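Local atomic coordinates of glycosyl hydrolases family 2, sugar binding domain protein (Bacteroides uniformis str. 3978 T3 ii, PDB entry 6D1P), a protein that probably hydrolyses O-glycosidic bonds as a beta-glucuronidase of glycoside hydrolase family 2 from a human gut bacterium. Residues E639-V645 against L676-L682; E684-T690 against D702-Y708. All coordinates share one frame; numbering follows the deposited sequence.

Contact 1: residues E639-V645 against L676-L682; sequences EPKEILV and LRWNVPL
An antiparallel strand pair in an immunoglobulin-like (E-set) beta domain joins Ile643 and Val645 to Trp678 and Leu676; strand 641-645 is central in a three-stranded sheet, with 623-625 on its other flank. Ile643 and Trp678 form a hydrogen-bonded pair closed by two reciprocal backbone bonds, Ile643 N to Trp678 O at 2.8 Å and Trp678 N to Ile643 O at 3.1 Å. Farther along, Val645 N binds Leu676 O at 3.0 Å.

The face bearing Lys641, Ile643, Trp678 and Val680 is buried, which suits branched and aromatic residues and the aliphatic stem of a lysine. With CG1 beside its own backbone N (chi1 -69°), Ile643 brings CD1 to 3.7 Å from Val680 CB. Strand 651-656 packs on the same face through Val652, Leu654 and Val656, while Lys664 makes a cation-pi contact with the indole of Trp678. Lys641 keeps its CB against Leu682 CD1 and bends at chi2, carrying NZ away to a salt bridge with Glu639 OE1, weak as a hydrogen bond; the same carboxylate oxygen also takes the backbone N-H of Lys636.

The other face is more polar. Here the Glu642 carboxylate pairs with Arg555 and the Arg677 guanidinium with Asp670, so both charges are answered, and Leu644 CD2 lies 3.7 Å from Arg677 CB, the aliphatic root of the arginine.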
loop_
_atom_site.group_PDB
_atom_site.type_symbol
_atom_site.label_atom_id
_atom_site.label_comp_id
_atom_site.label_asym_id
_atom_site.label_seq_id
_atom_site.Cartn_x
_atom_site.Cartn_y
_atom_site.Cartn_z
ATOM N N GLU A 639 -52.734 17.372 1.813
ATOM C CA GLU A 639 -52.713 16.310 2.813
ATOM C C GLU A 639 -51.996 16.781 4.075
ATOM O O GLU A 639 -50.909 17.365 3.980
ATOM C CB GLU A 639 -52.013 15.074 2.255
ATOM C CG GLU A 639 -51.397 14.218 3.342
ATOM C CD GLU A 639 -50.770 12.942 2.827
ATOM O OE1 GLU A 639 -50.137 12.951 1.749
ATOM O OE2 GLU A 639 -50.908 11.912 3.515
ATOM N N PRO A 640 -52.559 16.554 5.264
ATOM C CA PRO A 640 -51.875 16.993 6.490
ATOM C C PRO A 640 -50.633 16.152 6.750
ATOM O O PRO A 640 -50.645 14.926 6.606
ATOM C CB PRO A 640 -52.932 16.790 7.580
ATOM C CG PRO A 640 -53.774 15.671 7.055
ATOM C CD PRO A 640 -53.818 15.843 5.556
ATOM N N LYS A 641 -49.553 16.829 7.137
ATOM C CA LYS A 641 -48.238 16.215 7.259
ATOM C C LYS A 641 -47.753 16.302 8.694
ATOM O O LYS A 641 -47.906 17.340 9.347
ATOM C CB LYS A 641 -47.209 16.877 6.325
ATOM C CG LYS A 641 -47.298 16.371 4.906
ATOM C CD LYS A 641 -47.147 14.844 4.877
ATOM C CE LYS A 641 -47.342 14.311 3.468
ATOM N NZ LYS A 641 -47.326 12.830 3.359
ATOM N N GLU A 642 -47.145 15.213 9.158
ATOM C CA GLU A 642 -46.681 15.106 10.530
ATOM C C GLU A 642 -45.369 15.855 10.738
ATOM O O GLU A 642 -44.474 15.833 9.883
ATOM C CB GLU A 642 -46.509 13.632 10.895
ATOM C CG GLU A 642 -45.858 13.354 12.232
ATOM C CD GLU A 642 -45.120 12.023 12.214
ATOM O OE1 GLU A 642 -44.026 11.952 11.579
ATOM O OE2 GLU A 642 -45.654 11.048 12.794
ATOM N N ILE A 643 -45.272 16.530 11.887
ATOM C CA ILE A 643 -44.068 17.211 12.348
ATOM C C ILE A 643 -43.816 16.763 13.780
ATOM O O ILE A 643 -44.703 16.876 14.633
ATOM C CB ILE A 643 -44.206 18.750 12.280
ATOM C CG1 ILE A 643 -44.245 19.250 10.848
ATOM C CG2 ILE A 643 -43.076 19.455 13.020
ATOM C CD1 ILE A 643 -45.630 19.296 10.254
ATOM N N LEU A 644 -42.622 16.244 14.046
ATOM C CA LEU A 644 -42.243 15.830 15.392
ATOM C C LEU A 644 -41.242 16.820 15.968
ATOM O O LEU A 644 -40.406 17.368 15.253
ATOM C CB LEU A 644 -41.627 14.425 15.399
ATOM C CG LEU A 644 -42.328 13.341 14.578
ATOM C CD1 LEU A 644 -41.428 12.081 14.403
ATOM C CD2 LEU A 644 -43.681 12.986 15.174
ATOM N N VAL A 645 -41.311 17.037 17.269
ATOM C CA VAL A 645 -40.378 17.934 17.930
ATOM C C VAL A 645 -39.770 17.205 19.109
ATOM O O VAL A 645 -40.478 16.524 19.861
ATOM C CB VAL A 645 -41.059 19.236 18.389
ATOM C CG1 VAL A 645 -40.066 20.085 19.134
ATOM C CG2 VAL A 645 -41.605 19.997 17.190
ATOM N N LEU A 676 -45.198 15.879 21.666
ATOM C CA LEU A 676 -44.899 17.098 20.910
ATOM C C LEU A 676 -44.883 16.778 19.412
ATOM O O LEU A 676 -43.844 16.707 18.753
ATOM C CB LEU A 676 -43.585 17.703 21.381
ATOM C CG LEU A 676 -43.483 17.729 22.908
ATOM C CD1 LEU A 676 -42.141 18.267 23.420
ATOM C CD2 LEU A 676 -44.675 18.506 23.546
ATOM N N ARG A 677 -46.079 16.577 18.868
ATOM C CA ARG A 677 -46.245 16.289 17.454
ATOM C C ARG A 677 -47.534 16.932 16.976
ATOM O O ARG A 677 -48.514 17.004 17.725
ATOM C CB ARG A 677 -46.275 14.781 17.174
ATOM C CG ARG A 677 -47.381 14.018 17.927
ATOM C CD ARG A 677 -47.404 12.543 17.539
ATOM N NE ARG A 677 -48.562 11.869 18.104
ATOM C CZ ARG A 677 -48.610 11.384 19.346
ATOM N NH1 ARG A 677 -47.561 11.497 20.156
ATOM N NH2 ARG A 677 -49.716 10.792 19.789
ATOM N N TRP A 678 -47.507 17.416 15.736
ATOM C CA TRP A 678 -48.625 18.053 15.051
ATOM C C TRP A 678 -48.755 17.484 13.646
ATOM O O TRP A 678 -47.761 17.126 13.007
ATOM C CB TRP A 678 -48.437 19.572 14.921
ATOM C CG TRP A 678 -48.416 20.297 16.209
ATOM C CD1 TRP A 678 -49.422 21.059 16.732
ATOM C CD2 TRP A 678 -47.343 20.340 17.159
ATOM N NE1 TRP A 678 -49.038 21.582 17.945
ATOM C CE2 TRP A 678 -47.770 21.151 18.234
ATOM C CE3 TRP A 678 -46.069 19.772 17.207
ATOM C CZ2 TRP A 678 -46.965 21.414 19.333
ATOM C CZ3 TRP A 678 -45.273 20.022 18.319
ATOM C CH2 TRP A 678 -45.722 20.840 19.359
ATOM N N ASN A 679 -49.984 17.395 13.165
ATOM C CA ASN A 679 -50.237 17.209 11.746
ATOM C C ASN A 679 -50.634 18.554 11.163
ATOM O O ASN A 679 -51.322 19.342 11.814
ATOM C CB ASN A 679 -51.318 16.163 11.495
ATOM C CG ASN A 679 -50.833 14.757 11.788
ATOM O OD1 ASN A 679 -49.852 14.569 12.513
ATOM N ND2 ASN A 679 -51.510 13.766 11.229
ATOM N N VAL A 680 -50.155 18.842 9.963
ATOM C CA VAL A 680 -50.188 20.215 9.472
ATOM C C VAL A 680 -50.357 20.205 7.957
ATOM O O VAL A 680 -49.849 19.297 7.286
ATOM C CB VAL A 680 -48.914 20.974 9.885
ATOM C CG1 VAL A 680 -48.906 22.353 9.300
ATOM C CG2 VAL A 680 -48.759 21.061 11.413
ATOM N N PRO A 681 -51.073 21.165 7.375
ATOM C CA PRO A 681 -50.994 21.342 5.925
ATOM C C PRO A 681 -49.681 22.013 5.562
ATOM O O PRO A 681 -49.181 22.885 6.280
ATOM C CB PRO A 681 -52.187 22.255 5.615
ATOM C CG PRO A 681 -52.323 23.082 6.855
ATOM C CD PRO A 681 -52.046 22.097 7.983
ATOM N N LEU A 682 -49.112 21.584 4.445
ATOM C CA LEU A 682 -47.979 22.270 3.849
ATOM C C LEU A 682 -48.373 22.661 2.439
ATOM O O LEU A 682 -49.041 21.895 1.729
ATOM C CB LEU A 682 -46.717 21.392 3.836
ATOM C CG LEU A 682 -46.261 20.801 5.177
ATOM C CD1 LEU A 682 -45.178 19.753 4.966
ATOM C CD2 LEU A 682 -45.778 21.893 6.108
#

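Contact 2: residues E684-T690 against D702-Y708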
loop_
_atom_site.group_PDB
_atom_site.type_symbol
_atom_site.label_atom_id
_atom_site.label_comp_id
_atom_site.label_asym_id
_atom_site.label_seq_id
_atom_site.Cartn_x
_atom_site.Cartn_y
_atom_site.Cartn_z
ATOM N N GLU A 684 -47.418 23.595 -1.500
ATOM C CA GLU A 684 -46.376 23.464 -2.501
ATOM C C GLU A 684 -45.377 24.595 -2.342
ATOM O O GLU A 684 -45.750 25.729 -2.039
ATOM C CB GLU A 684 -46.978 23.497 -3.898
ATOM C CG GLU A 684 -48.090 22.507 -4.101
ATOM C CD GLU A 684 -48.304 22.185 -5.565
ATOM O OE1 GLU A 684 -47.633 22.812 -6.426
ATOM O OE2 GLU A 684 -49.136 21.290 -5.846
ATOM N N GLY A 685 -44.109 24.282 -2.530
ATOM C CA GLY A 685 -43.087 25.291 -2.390
ATOM C C GLY A 685 -42.524 25.315 -0.987
ATOM O O GLY A 685 -42.572 24.325 -0.253
ATOM N N ASN A 686 -41.980 26.471 -0.612
ATOM C CA ASN A 686 -41.318 26.603 0.679
ATOM C C ASN A 686 -42.340 26.693 1.799
ATOM O O ASN A 686 -43.467 27.160 1.609
ATOM C CB ASN A 686 -40.421 27.839 0.707
ATOM C CG ASN A 686 -39.318 27.744 1.760
ATOM O OD1 ASN A 686 -38.804 26.651 2.068
ATOM N ND2 ASN A 686 -38.945 28.894 2.320
ATOM N N ASN A 687 -41.934 26.241 2.979
ATOM C CA ASN A 687 -42.751 26.336 4.180
ATOM C C ASN A 687 -41.852 26.692 5.352
ATOM O O ASN A 687 -40.759 26.130 5.493
ATOM C CB ASN A 687 -43.481 25.026 4.472
ATOM C CG ASN A 687 -44.557 24.727 3.470
ATOM O OD1 ASN A 687 -45.736 24.969 3.729
ATOM N ND2 ASN A 687 -44.170 24.203 2.311
ATOM N N LYS A 688 -42.301 27.630 6.181
ATOM C CA LYS A 688 -41.589 27.966 7.405
ATOM C C LYS A 688 -42.284 27.292 8.580
ATOM O O LYS A 688 -43.510 27.356 8.702
ATOM C CB LYS A 688 -41.516 29.475 7.612
ATOM C CG LYS A 688 -40.531 29.890 8.687
ATOM C CD LYS A 688 -40.254 31.389 8.602
ATOM C CE LYS A 688 -40.571 32.083 9.922
ATOM N NZ LYS A 688 -40.764 33.574 9.742
ATOM N N ILE A 689 -41.503 26.606 9.406
ATOM C CA ILE A 689 -42.002 25.877 10.564
ATOM C C ILE A 689 -41.173 26.324 11.748
ATOM O O ILE A 689 -39.943 26.210 11.726
ATOM C CB ILE A 689 -41.913 24.354 10.380
ATOM C CG1 ILE A 689 -42.988 23.876 9.407
ATOM C CG2 ILE A 689 -42.053 23.638 11.721
ATOM C CD1 ILE A 689 -42.518 22.815 8.442
ATOM N N THR A 690 -41.828 26.871 12.759
ATOM C CA THR A 690 -41.122 27.311 13.946
ATOM C C THR A 690 -41.756 26.683 15.170
ATOM O O THR A 690 -42.906 26.242 15.146
ATOM C CB THR A 690 -41.141 28.832 14.086
ATOM O OG1 THR A 690 -42.492 29.258 14.294
ATOM C CG2 THR A 690 -40.578 29.487 12.836
ATOM N N ASP A 702 -36.831 27.428 17.835
ATOM C CA ASP A 702 -36.173 26.717 16.754
ATOM C C ASP A 702 -36.995 26.953 15.498
ATOM O O ASP A 702 -38.174 27.311 15.572
ATOM C CB ASP A 702 -36.026 25.215 17.067
ATOM C CG ASP A 702 -35.206 24.455 16.017
ATOM O OD1 ASP A 702 -34.281 25.042 15.413
ATOM O OD2 ASP A 702 -35.496 23.253 15.800
ATOM N N GLU A 703 -36.358 26.753 14.342
ATOM C CA GLU A 703 -36.995 27.004 13.055
ATOM C C GLU A 703 -36.330 26.151 11.979
ATOM O O GLU A 703 -35.106 26.044 11.924
ATOM C CB GLU A 703 -36.915 28.494 12.651
ATOM C CG GLU A 703 -37.225 28.751 11.158
ATOM C CD GLU A 703 -36.701 30.100 10.619
ATOM O OE1 GLU A 703 -36.769 31.116 11.354
ATOM O OE2 GLU A 703 -36.224 30.135 9.453
ATOM N N ILE A 704 -37.149 25.557 11.118
ATOM C CA ILE A 704 -36.668 24.934 9.899
ATOM C C ILE A 704 -37.558 25.396 8.757
ATOM O O ILE A 704 -38.690 25.837 8.958
ATOM C CB ILE A 704 -36.662 23.390 9.971
ATOM C CG1 ILE A 704 -38.095 22.842 9.941
ATOM C CG2 ILE A 704 -35.917 22.904 11.214
ATOM C CD1 ILE A 704 -38.164 21.329 9.894
ATOM N N GLN A 705 -37.027 25.292 7.543
ATOM C CA GLN A 705 -37.809 25.473 6.333
ATOM C C GLN A 705 -37.708 24.202 5.513
ATOM O O GLN A 705 -36.665 23.547 5.515
ATOM C CB GLN A 705 -37.310 26.676 5.526
ATOM C CG GLN A 705 -37.292 27.979 6.319
ATOM C CD GLN A 705 -36.948 29.174 5.448
ATOM O OE1 GLN A 705 -37.146 29.148 4.230
ATOM N NE2 GLN A 705 -36.425 30.231 6.070
ATOM N N GLN A 706 -38.792 23.841 4.830
ATOM C CA GLN A 706 -38.795 22.652 3.990
ATOM C C GLN A 706 -39.673 22.897 2.775
ATOM O O GLN A 706 -40.746 23.488 2.888
ATOM C CB GLN A 706 -39.313 21.402 4.730
ATOM C CG GLN A 706 -38.593 21.038 6.013
ATOM C CD GLN A 706 -39.269 19.887 6.760
ATOM O OE1 GLN A 706 -40.495 19.874 6.925
ATOM N NE2 GLN A 706 -38.467 18.900 7.193
ATOM N N GLU A 707 -39.222 22.434 1.617
ATOM C CA GLU A 707 -40.090 22.409 0.455
ATOM C C GLU A 707 -41.081 21.262 0.576
ATOM O O GLU A 707 -40.792 20.217 1.161
ATOM C CB GLU A 707 -39.277 22.249 -0.828
ATOM C CG GLU A 707 -38.244 23.344 -1.058
ATOM C CD GLU A 707 -38.831 24.561 -1.742
ATOM O OE1 GLU A 707 -39.893 24.423 -2.398
ATOM O OE2 GLU A 707 -38.230 25.655 -1.618
ATOM N N TYR A 708 -42.259 21.456 0.011
ATOM C CA TYR A 708 -43.260 20.404 -0.037
ATOM C C TYR A 708 -43.526 20.101 -1.494
ATOM O O TYR A 708 -43.897 20.999 -2.259
ATOM C CB TYR A 708 -44.545 20.815 0.688
ATOM C CG TYR A 708 -45.539 19.690 0.768
ATOM C CD1 TYR A 708 -45.218 18.499 1.425
ATOM C CD2 TYR A 708 -46.791 19.794 0.179
ATOM C CE1 TYR A 708 -46.126 17.446 1.495
ATOM C CE2 TYR A 708 -47.710 18.749 0.247
ATOM C CZ TYR A 708 -47.372 17.577 0.907
ATOM O OH TYR A 708 -48.274 16.535 0.976
#
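The amides of Asn686 and Gln705 meet across the beta hairpin 685-695/698-709, their planes turned obliquely to each other. Gln705 OE1 lies in the plane of the Asn686 amide, just 2° out of it, and takes a bond of 2.6 Å from Asn686 ND2 at a nearly straight 171°, while the donor is tilted from the plane of the Gln705 amide. Asn686 gets there by setting CG anti to its own N, and Gln705 by staying extended beyond CG; its NE2 then gives a weak bond to Glu703 OE2. The ring of Tyr708 has Glu684 N at its edge, near the ring plane, and the amide of Asn687 stands almost perpendicular to that ring, with ND2 at 3.8 Å from Tyr708 CB. The phenol OH is bound by Lys636 O, and the Asn687 amide by Arg683 and Asn657, so these buried polar ends are satisfied.

Ile689 and Ile704 form a hydrogen-bonded pair with two reciprocal bonds: Ile689 N to Ile704 O is 3.0 Å and Ile704 N to Ile689 O is 2.9 Å. Both side chains point to the buried face, CB of Ile689 lying 4.1 Å from CG1 of Ile704; beta-branched residues suit an extended strand, and Leu654 and Leu682 add to the apolar surround of Ile689. On this face Gln706 OE1 accepts a bond from Arg633, and NE2 makes weak bonds to the carbonyls of Trp630 and Gly627.

The opposite face, with Asn686, Lys688, Gln705 and Glu703, is largely exposed and accordingly polar. Gly685 has a positive phi of 93°, where a side chain would press on the preceding carbonyl. Near it the Glu707 chain folds back at chi2, which sets its carboxylate OE1 3.1 Å from Gly685 C.

Both contacts are antiparallel strand pairs, in two different sheets, with centres about 12 Å apart. Strand 677-680 of contact 1 is followed, after a short connection through Leu682, by strand 685-695 of contact 2. Tyr708 is where the two meet: Leu682 O approaches its CD2 at 3.4 Å, and Lys641 CE its OH at 3.5 Å. Both are partly buried, contact 1 more so, with 8 of 14 residues buried against 5. Contact 1 lines its buried face with Ile, Val, Trp and a lysine stem; contact 2 mixes isoleucines with amides and a phenol bound to backbone carbonyls, Asn657 and Arg633. Outward, contact 1 holds ion pairs with residues beyond it; contact 2 carries an exposed row of amides and charges.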